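Local structure of dihydrodipicolinate reductase N-terminus domain-containing protein (Mycobacterium smegmatis, 6IAQ) at residues Ser84-Ala89 / Pro118-Glu123; Ser107-Met110 / Glu115-Pro118; Glu109-Trp114 / Gly139-Phe144; Gly132-Gly137 / Pro315-Ala320. The protein probably catalyses the NADP(H)-dependent reductive amination of ketones to amines, and the reverse oxidative deamination, as a native amine dehydrogenase. All coordinates share one frame; numbering follows the deposited sequence.

Overall arrangement
Interactions 1, 2 and 3 each contribute residues to the nicotinamide half of NADP: S84, E108, and Y140 with Q141. Interactions 2 and 3 use the loop between strand 102-105 and helix 118-130, and interaction 1 packs on the helix it runs into, sharing P118 with interaction 2; their centres are about 6 Å apart. Interaction 3 shares E109 and M110 with interaction 2 and grips the carboxamide; E108 CA and Q141 NE2 pack at 3.6 Å. Interaction 4 lies farther along the parallel sheet, the side chain of T136 about 11 Å from NADP and its centre about 17 Å from that of interaction 1. M110 bridges to it, its CB packing 3.7 Å from G137 CA.

Interaction 1. Residues Ser84-Ala89 / Pro118-Glu123; sequences SYLTDA and PELSAE. With NAP (NADP nicotinamide-adenine-dinucleotide phosphate), chain F.
L86 reaches from the first turn of helix 86-98 onto the first turns of helix 118-130, its methyl CD2 packing 3.9 Å from L120 CB. The leucine side chains run past one another in opposite senses, and L120 CD1 lies 4.0 Å from T87 N in the facing turn. L86 CD2 also meets S121 OG at 3.6 Å. Leucine suits this small apolar joint because its branched end offers methyls to more than one neighbour. Serine fits because its short hydroxyl, anti to the carbonyl carbon and beside the backbone N (chi1 -65°), turns back to bond the carbonyl of S117 one turn earlier; burying it beside a methyl probably costs little. Next outward, Y85 holds the N-cap position of helix 86-98, its carbonyl O accepting from the amides of both D88 and A89. One residue earlier, S84 OG accepts a hydrogen bond of 2.7 Å from O3D of the nicotinamide ribose of NADP and is itself bonded to the carboxylate of E108. V90 and L93 of helix 86-98 extend the apolar patch. Both helices belong to the Rossmann fold: helix 86-98 connects parallel strands 77-80 and 102-105, and helix 118-130 leads on to strand 134-137.

Interaction 2. Residues Ser107-Met110 / Glu115-Pro118; sequences SEEM and ETSP. With NAP (NADP nicotinamide-adenine-dinucleotide phosphate), chain F; EDO (1,2-ethanediol), chain E.
The carboxylate of E109 is met at one oxygen by two hydroxyls: T116 OG1 approaches OE2 on the anti side, 17° out of the carboxylate plane, and S117 OG on the syn side, 31° out of it. This clasp closes the loop that follows strand 102-105 of the Rossmann fold, drawing its two ends together before helix 118-130 starts. T116 OG1 donates over 2.7 Å to E109 OE2, and S117 OG donates over 2.5 Å to the same atom. A long glutamate suits the span: with CG anti to the backbone N (chi1 -168°) and the chain extended beyond it, the carboxylate crosses the loop, and short hydroxyls answer it. Although S117 is the N-cap residue of helix 118-130, its hydroxyl is spent on E109 instead of capping. The other oxygen, OE1, takes the backbone N-H of L86 at the start of helix 86-98; three donors on one carboxylate would probably favour its ionised form. N206 of helix 203-215 adds a bond to T116 OG1. The neighbouring E108, bent at its second torsion, turns to the coenzyme, where its OE2 accepts from NADP O2D at 2.8 Å and from 1,2-ethanediol O1, also at 2.8 Å.

Interaction 3. Residues Glu109-Trp114 / Gly139-Phe144; sequences EMLYPW and GYQDTF. With NAP (NADP nicotinamide-adenine-dinucleotide phosphate), chain F.
L111 and Q141 are brought together by contrasting torsions. In L111, CG stands anti to the backbone N (chi1 -179°), which sends the two methyls across to the start of helix 141-153; in Q141, a bend at the second torsion (chi2 97°) folds the amide back over the leucine. L111 CD2 rests 3.7 Å from Q141 CB. Further out the flat amide lies alongside, with Q141 NE2 3.7 Å from L111 CB, the two side chains passing in opposite directions. Leucine fits because its branched end fills the angle of the bent glutamine, and V207 of helix 203-215 packs on it too.

The turn that starts helix 141-153 holds the carboxamide of NADP by both its polar atoms. The backbone N of Y140 donates to NADP O7N at 2.9 Å, and NADP N7N donates to Q141 OE1 at 2.9 Å with an N-H...O angle of 157°. G139 suits the place before them: a beta carbon there would collide with NADP N7N and with the preceding carbonyl. The carboxylate of D142 is hydrogen-bonded to T138 and salt-bridged to R313, tying the start of the helix to those residues, while T143 and F144 pack on T155 of the second subunit.

With its oxygen and its nitrogen bound to complementary partners, the carboxamide has little freedom to flip. This would help to fix how the nicotinamide ring is turned, consistent with hydride transfer at C4N from one defined face.

Interaction 4. Residues Gly132-Gly137 / Pro315-Ala320; sequences GATLTG and PDVIAA
V317 and T134 bury the most surface here, and T136 adds a smaller share. V317, on the last turn of helix 314-319, spreads its two methyls over strand 134-137: CG1 lies 3.8 Å from T134 CG2, while CG2 sits 3.5 Å from T136 CB. The valine carries CG1 anti to the backbone N (chi1 166°), rotating the pair of methyls so that each meets a different threonine. T134 also touches the helix backbone, its CB 3.3 Å from V317 O. A320 presents its CB 4.0 Å from T134 CG2, its methyl short enough to fit against the strand where the helix has ended.

Strand 134-137 is an inner strand of the parallel Rossmann sheet, between strands 102-105 and 323-324, and helix 314-319 packs on it before the chain adds the edge strand 323-324. Residues two apart on a strand face the same way, so both threonines turn to this helix while L135 points to the other face and packs on L124 and A128 of helix 118-130. Threonine suits a buried strand: its methyl joins the apolar packing, and its hydroxyl finds a carbonyl, T134 OG1 bonding the oxygen of P321 and T136 OG1 that of V325.

Interaction 1. Residues Ser84-Ala89 / Pro118-Glu123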
# COMPACT_ATOMS: atom_id res chain seq x y z
N SER A 84 -23.46 11.29 1.08
CA SER A 84 -22.71 10.14 1.64
C SER A 84 -23.41 8.81 1.33
O SER A 84 -22.73 7.84 0.98
CB SER A 84 -22.54 10.31 3.13
OG SER A 84 -21.72 11.44 3.42
N TYR A 85 -24.73 8.74 1.54
CA TYR A 85 -25.50 7.47 1.60
C TYR A 85 -26.24 7.28 0.27
O TYR A 85 -26.75 8.25 -0.27
CB TYR A 85 -26.39 7.48 2.84
CG TYR A 85 -25.66 7.87 4.10
CD1 TYR A 85 -24.62 7.09 4.58
CD2 TYR A 85 -25.93 9.05 4.76
CE1 TYR A 85 -23.91 7.44 5.73
CE2 TYR A 85 -25.23 9.43 5.90
CZ TYR A 85 -24.22 8.61 6.39
OH TYR A 85 -23.52 8.98 7.49
N LEU A 86 -26.24 6.05 -0.25
CA LEU A 86 -26.82 5.69 -1.58
C LEU A 86 -28.30 6.12 -1.65
O LEU A 86 -28.79 6.48 -2.76
CB LEU A 86 -26.65 4.19 -1.84
CG LEU A 86 -26.42 3.78 -3.29
CD1 LEU A 86 -25.51 4.74 -4.04
CD2 LEU A 86 -25.91 2.36 -3.40
N THR A 87 -28.98 6.07 -0.52
CA THR A 87 -30.39 6.50 -0.33
C THR A 87 -30.52 7.94 -0.85
O THR A 87 -31.52 8.23 -1.48
CB THR A 87 -30.77 6.26 1.14
OG1 THR A 87 -32.12 5.86 1.14
CG2 THR A 87 -30.54 7.44 2.06
N ASP A 88 -29.52 8.80 -0.64
CA ASP A 88 -29.45 10.17 -1.18
C ASP A 88 -28.74 10.15 -2.53
O ASP A 88 -29.27 10.74 -3.50
CB ASP A 88 -28.78 11.11 -0.17
CG ASP A 88 -29.44 11.07 1.19
OD1 ASP A 88 -30.68 11.06 1.22
OD2 ASP A 88 -28.71 10.99 2.22
N ALA A 89 -27.58 9.49 -2.62
CA ALA A 89 -26.62 9.62 -3.75
C ALA A 89 -27.22 9.01 -5.03
O ALA A 89 -26.79 9.38 -6.13
CB ALA A 89 -25.31 8.95 -3.38
N PRO A 118 -28.02 -3.21 -1.44
CA PRO A 118 -27.92 -4.18 -2.53
C PRO A 118 -28.83 -3.86 -3.74
O PRO A 118 -28.37 -4.00 -4.87
CB PRO A 118 -28.30 -5.52 -1.88
CG PRO A 118 -29.09 -5.15 -0.63
CD PRO A 118 -28.60 -3.78 -0.21
N GLU A 119 -30.06 -3.39 -3.49
CA GLU A 119 -31.07 -3.10 -4.55
C GLU A 119 -30.60 -1.89 -5.38
O GLU A 119 -30.52 -2.01 -6.64
CB GLU A 119 -32.46 -2.86 -3.95
N LEU A 120 -30.24 -0.79 -4.71
CA LEU A 120 -29.76 0.45 -5.35
C LEU A 120 -28.46 0.15 -6.09
O LEU A 120 -28.26 0.70 -7.19
CB LEU A 120 -29.62 1.57 -4.31
CG LEU A 120 -30.92 2.00 -3.63
CD1 LEU A 120 -30.67 2.97 -2.48
CD2 LEU A 120 -31.88 2.60 -4.65
N SER A 121 -27.59 -0.69 -5.52
CA SER A 121 -26.32 -1.09 -6.17
C SER A 121 -26.61 -1.84 -7.48
O SER A 121 -26.03 -1.47 -8.54
CB SER A 121 -25.42 -1.87 -5.22
OG SER A 121 -24.99 -1.05 -4.12
N ALA A 122 -27.47 -2.85 -7.43
CA ALA A 122 -27.82 -3.66 -8.64
C ALA A 122 -28.41 -2.76 -9.74
O ALA A 122 -27.99 -2.86 -10.93
CB ALA A 122 -28.77 -4.77 -8.26
N GLU A 123 -29.32 -1.87 -9.35
CA GLU A 123 -30.03 -0.92 -10.24
C GLU A 123 -28.97 -0.07 -10.97
O GLU A 123 -28.98 0.01 -12.25
CB GLU A 123 -30.89 0.02 -9.39
CG GLU A 123 -32.31 0.35 -9.84
CD GLU A 123 -32.83 1.58 -9.09
OE1 GLU A 123 -33.37 1.41 -7.97
OE2 GLU A 123 -32.64 2.71 -9.61
PA NAP F . -20.39 20.55 1.67
O1A NAP F . -19.39 21.60 1.76
O2A NAP F . -21.73 20.56 2.46
O5B NAP F . -20.73 20.38 0.08
C5B NAP F . -21.88 19.65 -0.40
C4B NAP F . -22.30 20.27 -1.72
O4B NAP F . -23.39 19.56 -2.30
C3B NAP F . -22.75 21.75 -1.64
O3B NAP F . -21.98 22.42 -2.67
C2B NAP F . -24.22 21.78 -2.03
O2B NAP F . -24.59 22.90 -2.87
C1B NAP F . -24.25 20.57 -2.91
N9A NAP F . -25.54 19.92 -3.13
C8A NAP F . -26.39 19.38 -2.23
N7A NAP F . -27.40 18.81 -2.90
C5A NAP F . -27.13 18.92 -4.22
C6A NAP F . -27.75 18.52 -5.51
N6A NAP F . -28.90 17.85 -5.53
N1A NAP F . -27.14 18.85 -6.65
C2A NAP F . -25.97 19.52 -6.70
N3A NAP F . -25.32 19.92 -5.58
C4A NAP F . -25.90 19.66 -4.37
O3 NAP F . -19.76 19.08 2.05
PN NAP F . -18.24 18.56 1.63
O1N NAP F . -17.25 18.68 2.75
O2N NAP F . -17.84 19.10 0.31
O5D NAP F . -18.74 17.04 1.54
C5D NAP F . -19.59 16.50 0.52
C4D NAP F . -19.86 15.03 0.66
O4D NAP F . -18.59 14.33 0.45
C3D NAP F . -20.42 14.69 2.01
O3D NAP F . -21.46 13.73 1.95
C2D NAP F . -19.20 14.10 2.74
O2D NAP F . -19.64 13.22 3.79
C1D NAP F . -18.43 13.45 1.56
N1N NAP F . -16.99 13.30 1.86
C2N NAP F . -16.45 12.11 1.68
C3N NAP F . -15.11 11.92 2.01
C7N NAP F . -14.43 10.59 1.77
O7N NAP F . -13.30 10.47 2.24
N7N NAP F . -15.02 9.62 1.04
C4N NAP F . -14.37 12.99 2.51
C5N NAP F . -14.97 14.23 2.69
C6N NAP F . -16.29 14.34 2.35
P2B NAP F . -24.49 24.42 -2.36
O1X NAP F . -23.04 24.77 -2.20
O2X NAP F . -24.97 25.24 -3.56
O3X NAP F . -25.39 24.32 -1.13

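Interaction 2. Residues Ser107-Met110 / Glu115-Pro118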
# COMPACT_ATOMS: atom_id res chain seq x y z
N SER A 107 -19.06 9.83 -2.03
CA SER A 107 -20.09 9.15 -1.21
C SER A 107 -19.45 7.98 -0.44
O SER A 107 -19.01 7.03 -1.09
CB SER A 107 -21.28 8.71 -2.03
OG SER A 107 -22.00 9.84 -2.50
N GLU A 108 -19.44 8.02 0.90
CA GLU A 108 -18.71 7.05 1.74
C GLU A 108 -19.32 5.66 1.53
O GLU A 108 -18.58 4.67 1.51
CB GLU A 108 -18.71 7.47 3.23
CG GLU A 108 -17.83 8.68 3.50
CD GLU A 108 -18.50 10.03 3.41
OE1 GLU A 108 -19.57 10.12 2.74
OE2 GLU A 108 -17.94 11.01 3.97
N GLU A 109 -20.64 5.57 1.39
CA GLU A 109 -21.30 4.25 1.20
C GLU A 109 -20.92 3.67 -0.17
O GLU A 109 -20.80 2.43 -0.28
CB GLU A 109 -22.82 4.35 1.42
CG GLU A 109 -23.43 2.98 1.53
CD GLU A 109 -24.95 2.94 1.62
OE1 GLU A 109 -25.58 4.02 1.71
OE2 GLU A 109 -25.48 1.81 1.59
N MET A 110 -20.64 4.52 -1.16
CA MET A 110 -20.29 4.03 -2.52
C MET A 110 -18.89 3.39 -2.51
O MET A 110 -18.52 2.78 -3.51
CB MET A 110 -20.34 5.16 -3.55
CG MET A 110 -21.71 5.36 -4.19
SD MET A 110 -22.20 3.91 -5.19
CE MET A 110 -21.07 4.05 -6.56
N GLU A 115 -23.40 -4.61 -0.07
CA GLU A 115 -24.03 -5.28 1.09
C GLU A 115 -24.99 -4.32 1.78
O GLU A 115 -26.07 -4.78 2.20
CB GLU A 115 -22.98 -5.79 2.08
CG GLU A 115 -21.92 -6.67 1.46
CD GLU A 115 -22.45 -7.89 0.73
OE1 GLU A 115 -23.37 -8.51 1.26
OE2 GLU A 115 -21.92 -8.21 -0.34
N THR A 116 -24.63 -3.04 1.95
CA THR A 116 -25.47 -2.09 2.73
C THR A 116 -26.67 -1.64 1.88
O THR A 116 -27.69 -1.35 2.46
CB THR A 116 -24.64 -0.92 3.29
OG1 THR A 116 -23.91 -0.34 2.21
CG2 THR A 116 -23.71 -1.37 4.39
N SER A 117 -26.54 -1.55 0.55
CA SER A 117 -27.59 -1.04 -0.37
C SER A 117 -27.65 -1.92 -1.62
O SER A 117 -27.31 -1.50 -2.73
CB SER A 117 -27.32 0.41 -0.72
OG SER A 117 -27.64 1.27 0.36
N PRO A 118 -28.02 -3.21 -1.44
CA PRO A 118 -27.92 -4.18 -2.53
C PRO A 118 -28.83 -3.86 -3.74
O PRO A 118 -28.37 -4.00 -4.87
CB PRO A 118 -28.30 -5.52 -1.88
CG PRO A 118 -29.09 -5.15 -0.63
CD PRO A 118 -28.60 -3.78 -0.21
PA NAP F . -20.39 20.55 1.67
O1A NAP F . -19.39 21.60 1.76
O2A NAP F . -21.73 20.56 2.46
O5B NAP F . -20.73 20.38 0.08
C5B NAP F . -21.88 19.65 -0.40
C4B NAP F . -22.30 20.27 -1.72
O4B NAP F . -23.39 19.56 -2.30
C3B NAP F . -22.75 21.75 -1.64
O3B NAP F . -21.98 22.42 -2.67
C2B NAP F . -24.22 21.78 -2.03
O2B NAP F . -24.59 22.90 -2.87
C1B NAP F . -24.25 20.57 -2.91
N9A NAP F . -25.54 19.92 -3.13
C8A NAP F . -26.39 19.38 -2.23
N7A NAP F . -27.40 18.81 -2.90
C5A NAP F . -27.13 18.92 -4.22
C6A NAP F . -27.75 18.52 -5.51
N6A NAP F . -28.90 17.85 -5.53
N1A NAP F . -27.14 18.85 -6.65
C2A NAP F . -25.97 19.52 -6.70
N3A NAP F . -25.32 19.92 -5.58
C4A NAP F . -25.90 19.66 -4.37
O3 NAP F . -19.76 19.08 2.05
PN NAP F . -18.24 18.56 1.63
O1N NAP F . -17.25 18.68 2.75
O2N NAP F . -17.84 19.10 0.31
O5D NAP F . -18.74 17.04 1.54
C5D NAP F . -19.59 16.50 0.52
C4D NAP F . -19.86 15.03 0.66
O4D NAP F . -18.59 14.33 0.45
C3D NAP F . -20.42 14.69 2.01
O3D NAP F . -21.46 13.73 1.95
C2D NAP F . -19.20 14.10 2.74
O2D NAP F . -19.64 13.22 3.79
C1D NAP F . -18.43 13.45 1.56
N1N NAP F . -16.99 13.30 1.86
C2N NAP F . -16.45 12.11 1.68
C3N NAP F . -15.11 11.92 2.01
C7N NAP F . -14.43 10.59 1.77
O7N NAP F . -13.30 10.47 2.24
N7N NAP F . -15.02 9.62 1.04
C4N NAP F . -14.37 12.99 2.51
C5N NAP F . -14.97 14.23 2.69
C6N NAP F . -16.29 14.34 2.35
P2B NAP F . -24.49 24.42 -2.36
O1X NAP F . -23.04 24.77 -2.20
O2X NAP F . -24.97 25.24 -3.56
O3X NAP F . -25.39 24.32 -1.13
C1 EDO E . -14.79 11.39 6.05
O1 EDO E . -15.54 10.54 5.23
C2 EDO E . -13.39 10.90 6.15
O2 EDO E . -12.57 11.40 5.09

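Interaction 3. Residues Glu109-Trp114 / Gly139-Phe144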
# COMPACT_ATOMS: atom_id res chain seq x y z
N GLU A 109 -20.64 5.57 1.39
CA GLU A 109 -21.30 4.25 1.20
C GLU A 109 -20.92 3.67 -0.17
O GLU A 109 -20.80 2.43 -0.28
CB GLU A 109 -22.82 4.35 1.42
CG GLU A 109 -23.43 2.98 1.53
CD GLU A 109 -24.95 2.94 1.62
OE1 GLU A 109 -25.58 4.02 1.71
OE2 GLU A 109 -25.48 1.81 1.59
N MET A 110 -20.64 4.52 -1.16
CA MET A 110 -20.29 4.03 -2.52
C MET A 110 -18.89 3.39 -2.51
O MET A 110 -18.52 2.78 -3.51
CB MET A 110 -20.34 5.16 -3.55
CG MET A 110 -21.71 5.36 -4.19
SD MET A 110 -22.20 3.91 -5.19
CE MET A 110 -21.07 4.05 -6.56
N LEU A 111 -18.12 3.51 -1.42
CA LEU A 111 -16.78 2.85 -1.34
C LEU A 111 -16.96 1.36 -1.65
O LEU A 111 -16.14 0.79 -2.44
CB LEU A 111 -16.18 3.05 0.05
CG LEU A 111 -14.79 2.43 0.25
CD1 LEU A 111 -13.74 3.21 -0.50
CD2 LEU A 111 -14.49 2.34 1.75
N TYR A 112 -17.99 0.76 -1.06
CA TYR A 112 -18.35 -0.66 -1.26
C TYR A 112 -19.81 -0.84 -0.86
O TYR A 112 -20.10 -1.15 0.30
CB TYR A 112 -17.41 -1.57 -0.47
CG TYR A 112 -17.40 -2.98 -1.02
CD1 TYR A 112 -16.55 -3.36 -2.06
CD2 TYR A 112 -18.31 -3.92 -0.54
CE1 TYR A 112 -16.59 -4.64 -2.59
CE2 TYR A 112 -18.36 -5.20 -1.06
CZ TYR A 112 -17.51 -5.55 -2.09
OH TYR A 112 -17.55 -6.81 -2.60
N PRO A 113 -20.76 -0.56 -1.78
CA PRO A 113 -22.17 -0.48 -1.42
C PRO A 113 -23.00 -1.76 -1.55
O PRO A 113 -24.16 -1.73 -1.13
CB PRO A 113 -22.65 0.56 -2.44
CG PRO A 113 -21.90 0.18 -3.70
CD PRO A 113 -20.53 -0.20 -3.19
N TRP A 114 -22.41 -2.84 -2.07
CA TRP A 114 -23.15 -4.06 -2.48
C TRP A 114 -23.94 -4.65 -1.30
O TRP A 114 -25.07 -5.14 -1.53
CB TRP A 114 -22.18 -5.09 -3.05
CG TRP A 114 -21.41 -4.61 -4.24
CD1 TRP A 114 -20.10 -4.23 -4.25
CD2 TRP A 114 -21.88 -4.44 -5.59
NE1 TRP A 114 -19.74 -3.84 -5.51
CE2 TRP A 114 -20.80 -3.97 -6.36
CE3 TRP A 114 -23.11 -4.65 -6.23
CZ2 TRP A 114 -20.90 -3.71 -7.73
CZ3 TRP A 114 -23.21 -4.40 -7.58
CH2 TRP A 114 -22.12 -3.92 -8.34
N GLY A 139 -12.25 8.61 -2.34
CA GLY A 139 -11.98 9.57 -1.26
C GLY A 139 -10.88 9.06 -0.35
O GLY A 139 -10.01 8.22 -0.81
N TYR A 140 -10.90 9.55 0.90
CA TYR A 140 -9.81 9.29 1.88
C TYR A 140 -9.60 7.78 2.04
O TYR A 140 -8.44 7.29 2.05
CB TYR A 140 -10.13 9.95 3.22
CG TYR A 140 -9.11 9.58 4.28
CD1 TYR A 140 -7.80 10.01 4.17
CD2 TYR A 140 -9.44 8.71 5.30
CE1 TYR A 140 -6.84 9.62 5.07
CE2 TYR A 140 -8.49 8.34 6.25
CZ TYR A 140 -7.19 8.78 6.12
OH TYR A 140 -6.25 8.41 7.04
N GLN A 141 -10.69 7.04 2.16
CA GLN A 141 -10.70 5.61 2.58
C GLN A 141 -9.94 4.76 1.56
O GLN A 141 -9.39 3.70 1.96
CB GLN A 141 -12.11 5.02 2.73
CG GLN A 141 -13.18 5.99 3.26
CD GLN A 141 -13.94 6.56 2.09
OE1 GLN A 141 -13.35 7.24 1.26
NE2 GLN A 141 -15.20 6.13 1.93
N ASP A 142 -9.93 5.17 0.28
CA ASP A 142 -9.45 4.35 -0.87
C ASP A 142 -8.08 3.72 -0.52
O ASP A 142 -7.96 2.49 -0.55
CB ASP A 142 -9.42 5.24 -2.11
CG ASP A 142 -9.01 4.62 -3.42
OD1 ASP A 142 -8.25 3.62 -3.41
OD2 ASP A 142 -9.43 5.19 -4.48
N THR A 143 -7.09 4.54 -0.22
CA THR A 143 -5.74 4.10 0.20
C THR A 143 -5.73 3.77 1.70
O THR A 143 -5.34 2.64 2.06
CB THR A 143 -4.69 5.14 -0.15
OG1 THR A 143 -4.69 5.34 -1.54
CG2 THR A 143 -3.31 4.70 0.28
N PHE A 144 -6.13 4.70 2.57
CA PHE A 144 -5.73 4.66 4.01
C PHE A 144 -6.54 3.64 4.81
O PHE A 144 -6.03 3.20 5.84
CB PHE A 144 -5.78 6.06 4.61
CG PHE A 144 -4.72 6.95 4.01
CD1 PHE A 144 -3.39 6.82 4.38
CD2 PHE A 144 -5.05 7.86 3.02
CE1 PHE A 144 -2.43 7.64 3.81
CE2 PHE A 144 -4.08 8.65 2.42
CZ PHE A 144 -2.76 8.53 2.80
PA NAP F . -20.39 20.55 1.67
O1A NAP F . -19.39 21.60 1.76
O2A NAP F . -21.73 20.56 2.46
O5B NAP F . -20.73 20.38 0.08
C5B NAP F . -21.88 19.65 -0.40
C4B NAP F . -22.30 20.27 -1.72
O4B NAP F . -23.39 19.56 -2.30
C3B NAP F . -22.75 21.75 -1.64
O3B NAP F . -21.98 22.42 -2.67
C2B NAP F . -24.22 21.78 -2.03
O2B NAP F . -24.59 22.90 -2.87
C1B NAP F . -24.25 20.57 -2.91
N9A NAP F . -25.54 19.92 -3.13
C8A NAP F . -26.39 19.38 -2.23
N7A NAP F . -27.40 18.81 -2.90
C5A NAP F . -27.13 18.92 -4.22
C6A NAP F . -27.75 18.52 -5.51
N6A NAP F . -28.90 17.85 -5.53
N1A NAP F . -27.14 18.85 -6.65
C2A NAP F . -25.97 19.52 -6.70
N3A NAP F . -25.32 19.92 -5.58
C4A NAP F . -25.90 19.66 -4.37
O3 NAP F . -19.76 19.08 2.05
PN NAP F . -18.24 18.56 1.63
O1N NAP F . -17.25 18.68 2.75
O2N NAP F . -17.84 19.10 0.31
O5D NAP F . -18.74 17.04 1.54
C5D NAP F . -19.59 16.50 0.52
C4D NAP F . -19.86 15.03 0.66
O4D NAP F . -18.59 14.33 0.45
C3D NAP F . -20.42 14.69 2.01
O3D NAP F . -21.46 13.73 1.95
C2D NAP F . -19.20 14.10 2.74
O2D NAP F . -19.64 13.22 3.79
C1D NAP F . -18.43 13.45 1.56
N1N NAP F . -16.99 13.30 1.86
C2N NAP F . -16.45 12.11 1.68
C3N NAP F . -15.11 11.92 2.01
C7N NAP F . -14.43 10.59 1.77
O7N NAP F . -13.30 10.47 2.24
N7N NAP F . -15.02 9.62 1.04
C4N NAP F . -14.37 12.99 2.51
C5N NAP F . -14.97 14.23 2.69
C6N NAP F . -16.29 14.34 2.35
P2B NAP F . -24.49 24.42 -2.36
O1X NAP F . -23.04 24.77 -2.20
O2X NAP F . -24.97 25.24 -3.56
O3X NAP F . -25.39 24.32 -1.13

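Interaction 4. Residues Gly132-Gly137 / Pro315-Ala320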
# COMPACT_ATOMS: atom_id res chain seq x y z
N GLY A 132 -22.49 2.37 -20.91
CA GLY A 132 -21.02 2.33 -21.04
C GLY A 132 -20.29 3.12 -19.96
O GLY A 132 -19.07 3.31 -20.11
N ALA A 133 -20.98 3.55 -18.90
CA ALA A 133 -20.42 4.44 -17.86
C ALA A 133 -19.87 3.62 -16.68
O ALA A 133 -20.50 2.58 -16.30
CB ALA A 133 -21.46 5.43 -17.38
N THR A 134 -18.79 4.11 -16.08
CA THR A 134 -18.24 3.58 -14.79
C THR A 134 -18.67 4.50 -13.63
O THR A 134 -18.53 5.74 -13.79
CB THR A 134 -16.72 3.43 -14.86
OG1 THR A 134 -16.39 2.59 -15.97
CG2 THR A 134 -16.16 2.90 -13.55
N LEU A 135 -19.16 3.93 -12.54
CA LEU A 135 -19.42 4.64 -11.26
C LEU A 135 -18.47 4.09 -10.18
O LEU A 135 -18.41 2.84 -10.00
CB LEU A 135 -20.87 4.45 -10.80
CG LEU A 135 -21.97 4.68 -11.84
CD1 LEU A 135 -23.32 4.38 -11.22
CD2 LEU A 135 -21.95 6.08 -12.42
N THR A 136 -17.75 4.97 -9.49
CA THR A 136 -16.74 4.57 -8.46
C THR A 136 -16.82 5.50 -7.25
O THR A 136 -16.65 6.72 -7.44
CB THR A 136 -15.33 4.57 -9.06
OG1 THR A 136 -15.26 3.59 -10.10
CG2 THR A 136 -14.26 4.30 -8.01
N GLY A 137 -17.07 4.95 -6.08
CA GLY A 137 -16.87 5.63 -4.79
C GLY A 137 -15.42 5.60 -4.37
O GLY A 137 -14.83 4.50 -4.30
N PRO A 315 -8.49 9.05 -14.31
CA PRO A 315 -8.07 8.25 -15.46
C PRO A 315 -8.44 6.76 -15.31
O PRO A 315 -8.78 6.14 -16.31
CB PRO A 315 -6.55 8.42 -15.56
CG PRO A 315 -6.28 9.72 -14.81
CD PRO A 315 -7.37 9.83 -13.76
N ASP A 316 -8.36 6.24 -14.08
CA ASP A 316 -8.67 4.82 -13.78
C ASP A 316 -10.14 4.59 -14.07
O ASP A 316 -10.44 3.57 -14.67
CB ASP A 316 -8.33 4.44 -12.34
CG ASP A 316 -6.86 4.57 -11.99
OD1 ASP A 316 -6.03 4.62 -12.95
OD2 ASP A 316 -6.55 4.65 -10.77
N VAL A 317 -11.01 5.53 -13.65
CA VAL A 317 -12.48 5.33 -13.71
C VAL A 317 -12.90 5.46 -15.18
O VAL A 317 -13.70 4.64 -15.63
CB VAL A 317 -13.21 6.30 -12.75
CG1 VAL A 317 -14.70 6.37 -13.02
CG2 VAL A 317 -12.97 5.89 -11.30
N ILE A 318 -12.31 6.39 -15.94
CA ILE A 318 -12.61 6.50 -17.40
C ILE A 318 -12.21 5.20 -18.09
O ILE A 318 -13.05 4.64 -18.82
CB ILE A 318 -11.96 7.74 -18.02
CG1 ILE A 318 -12.61 9.02 -17.46
CG2 ILE A 318 -12.08 7.66 -19.55
CD1 ILE A 318 -11.82 10.27 -17.73
N ALA A 319 -11.00 4.69 -17.83
CA ALA A 319 -10.43 3.48 -18.47
C ALA A 319 -11.10 2.18 -17.98
O ALA A 319 -10.92 1.16 -18.64
CB ALA A 319 -8.94 3.44 -18.23
N ALA A 320 -11.84 2.18 -16.87
CA ALA A 320 -12.35 0.94 -16.22
C ALA A 320 -13.55 0.39 -16.98
O ALA A 320 -14.19 1.12 -17.71
CB ALA A 320 -12.74 1.21 -14.79